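Local coordinates for protein chitin binding domain (Burkholderia pseudomallei, PDB 3UAM) that probably binds chitin or a related polysaccharide and, as a member of the AA10 lytic polysaccharide monooxygenase family, may cleave it oxidatively, at residues A[29-34]-A[38-43]. Residues are numbered along the deposited sequence; the frame is centred on the assembly and turned at random.
Sequences SRAVYL and GRLDFG
Leu34 sits between Arg39 and Leu40 and gives each a different part of its side chain. Leu34 CD2 lies over the centre of one face of the Arg39 guanidinium, 3.9 Å from Arg39 CZ. The bend at chi3 (44°) turns a face of the guanidinium, rather than its edge, to the Leu34 methyl; that face is nonpolar enough to accept a methyl, while the N-H groups point outward in its plane, around its edge. Leu34 CB and CD1 meet Leu40 CD1, CB at 3.9 Å, the two leucines lying at a slant. Leu40 CD1 also reaches Ala31 CB at 4.1 Å. Ala31, one turn earlier on helix 30-36, is small enough to let that methyl settle against the helix, and Val45 of the next short helix also touches Ala31 and Leu40. The backbone brings the two segments together here. Gly38 ends the helix in a Schellman motif, with a positive phi (76°) that a residue without a side chain adopts easily, and Arg39 N donates to Leu34 O at 2.9 Å, nearly straight at 163° though tilted from the carbonyl plane. At the helix start, the Ser29 hydroxyl caps Val32 N and also bonds Gln209, while Arg30 bridges to Asp212, tying this end to strand 205-215. The contact thus grades from buried aliphatic packing to an exposed arginine just beyond the helix end, whose positive charge would probably complement the partial negative charge there.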
loop_
_atom_site.group_PDB
_atom_site.type_symbol
_atom_site.label_atom_id
_atom_site.label_comp_id
_atom_site.label_asym_id
_atom_site.label_seq_id
_atom_site.Cartn_x
_atom_site.Cartn_y
_atom_site.Cartn_z
ATOM N N SER A 29 -2.166 -4.551 8.873
ATOM C CA SER A 29 -2.675 -4.656 7.533
ATOM C C SER A 29 -3.411 -5.997 7.402
ATOM O O SER A 29 -3.275 -6.883 8.252
ATOM C CB SER A 29 -1.540 -4.545 6.519
ATOM O OG SER A 29 -0.772 -5.726 6.486
ATOM N N ARG A 30 -4.196 -6.120 6.340
ATOM C CA ARG A 30 -4.894 -7.354 6.056
ATOM C C ARG A 30 -3.916 -8.526 6.028
ATOM O O ARG A 30 -4.204 -9.586 6.591
ATOM C CB ARG A 30 -5.633 -7.236 4.730
ATOM C CG ARG A 30 -6.421 -8.467 4.341
ATOM C CD ARG A 30 -7.018 -8.320 2.969
ATOM N NE ARG A 30 -8.033 -7.262 2.891
ATOM C CZ ARG A 30 -8.733 -6.980 1.778
ATOM N NH1 ARG A 30 -8.566 -7.699 0.687
ATOM N NH2 ARG A 30 -9.639 -6.001 1.761
ATOM N N ALA A 31 -2.766 -8.325 5.387
ATOM C CA ALA A 31 -1.783 -9.404 5.243
ATOM C C ALA A 31 -1.171 -9.759 6.600
ATOM O O ALA A 31 -0.971 -10.943 6.891
ATOM C CB ALA A 31 -0.701 -9.043 4.247
ATOM N N VAL A 32 -0.885 -8.746 7.420
ATOM C CA VAL A 32 -0.356 -8.980 8.787
ATOM C C VAL A 32 -1.341 -9.820 9.610
ATOM O O VAL A 32 -0.942 -10.756 10.317
ATOM C CB VAL A 32 -0.022 -7.662 9.510
ATOM C CG1 VAL A 32 0.173 -7.873 11.015
ATOM C CG2 VAL A 32 1.221 -7.047 8.881
ATOM N N TYR A 33 -2.628 -9.504 9.507
ATOM C CA TYR A 33 -3.624 -10.292 10.218
ATOM C C TYR A 33 -3.646 -11.733 9.694
ATOM O O TYR A 33 -3.839 -12.659 10.470
ATOM C CB TYR A 33 -5.016 -9.698 10.068
ATOM C CG TYR A 33 -5.457 -8.676 11.079
ATOM C CD1 TYR A 33 -5.119 -8.760 12.428
ATOM C CD2 TYR A 33 -6.299 -7.655 10.685
ATOM C CE1 TYR A 33 -5.593 -7.820 13.338
ATOM C CE2 TYR A 33 -6.758 -6.719 11.570
ATOM C CZ TYR A 33 -6.410 -6.804 12.885
ATOM O OH TYR A 33 -6.937 -5.862 13.716
ATOM N N LEU A 34 -3.460 -11.937 8.390
ATOM C CA LEU A 34 -3.375 -13.310 7.881
ATOM C C LEU A 34 -2.139 -14.027 8.426
ATOM O O LEU A 34 -2.211 -15.200 8.816
ATOM C CB LEU A 34 -3.415 -13.352 6.356
ATOM C CG LEU A 34 -4.787 -13.051 5.734
ATOM C CD1 LEU A 34 -4.765 -13.388 4.243
ATOM C CD2 LEU A 34 -5.916 -13.794 6.430
ATOM N N GLY A 38 -1.703 -17.536 11.015
ATOM C CA GLY A 38 -0.979 -18.665 10.439
ATOM C C GLY A 38 -1.235 -18.971 8.960
ATOM O O GLY A 38 -0.872 -20.045 8.492
ATOM N N ARG A 39 -1.817 -18.030 8.207
ATOM C CA ARG A 39 -2.223 -18.287 6.814
ATOM C C ARG A 39 -1.281 -17.704 5.760
ATOM O O ARG A 39 -1.408 -18.018 4.586
ATOM C CB ARG A 39 -3.661 -17.776 6.601
ATOM C CG ARG A 39 -4.647 -18.438 7.582
ATOM C CD ARG A 39 -6.049 -17.896 7.493
ATOM N NE ARG A 39 -6.496 -17.741 6.115
ATOM C CZ ARG A 39 -7.652 -17.180 5.773
ATOM N NH1 ARG A 39 -8.487 -16.757 6.714
ATOM N NH2 ARG A 39 -7.994 -17.061 4.496
ATOM N N LEU A 40 -0.366 -16.830 6.166
ATOM C CA LEU A 40 0.717 -16.379 5.305
ATOM C C LEU A 40 2.012 -16.434 6.071
ATOM O O LEU A 40 2.016 -16.198 7.281
ATOM C CB LEU A 40 0.492 -14.936 4.873
ATOM C CG LEU A 40 -0.619 -14.646 3.864
ATOM C CD1 LEU A 40 -0.706 -13.144 3.621
ATOM C CD2 LEU A 40 -0.376 -15.385 2.558
ATOM N N ASP A 41 3.128 -16.708 5.406
ATOM C CA ASP A 41 4.394 -16.652 6.136
ATOM C C ASP A 41 4.959 -15.228 6.131
ATOM O O ASP A 41 4.410 -14.345 5.501
ATOM C CB ASP A 41 5.401 -17.698 5.645
ATOM C CG ASP A 41 5.771 -17.533 4.204
ATOM O OD1 ASP A 41 5.981 -16.392 3.758
ATOM O OD2 ASP A 41 5.887 -18.567 3.515
ATOM N N PHE A 42 6.047 -15.010 6.855
ATOM C CA PHE A 42 6.606 -13.673 7.015
ATOM C C PHE A 42 7.061 -13.055 5.687
ATOM O O PHE A 42 6.790 -11.883 5.437
ATOM C CB PHE A 42 7.778 -13.718 8.017
ATOM C CG PHE A 42 8.272 -12.367 8.448
ATOM C CD1 PHE A 42 7.534 -11.611 9.342
ATOM C CD2 PHE A 42 9.478 -11.861 7.975
ATOM C CE1 PHE A 42 7.983 -10.369 9.770
ATOM C CE2 PHE A 42 9.936 -10.621 8.390
ATOM C CZ PHE A 42 9.190 -9.880 9.300
ATOM N N GLY A 43 7.762 -13.828 4.845
ATOM C CA GLY A 43 8.180 -13.324 3.531
ATOM C C GLY A 43 6.986 -12.817 2.727
ATOM O O GLY A 43 6.970 -11.692 2.212
#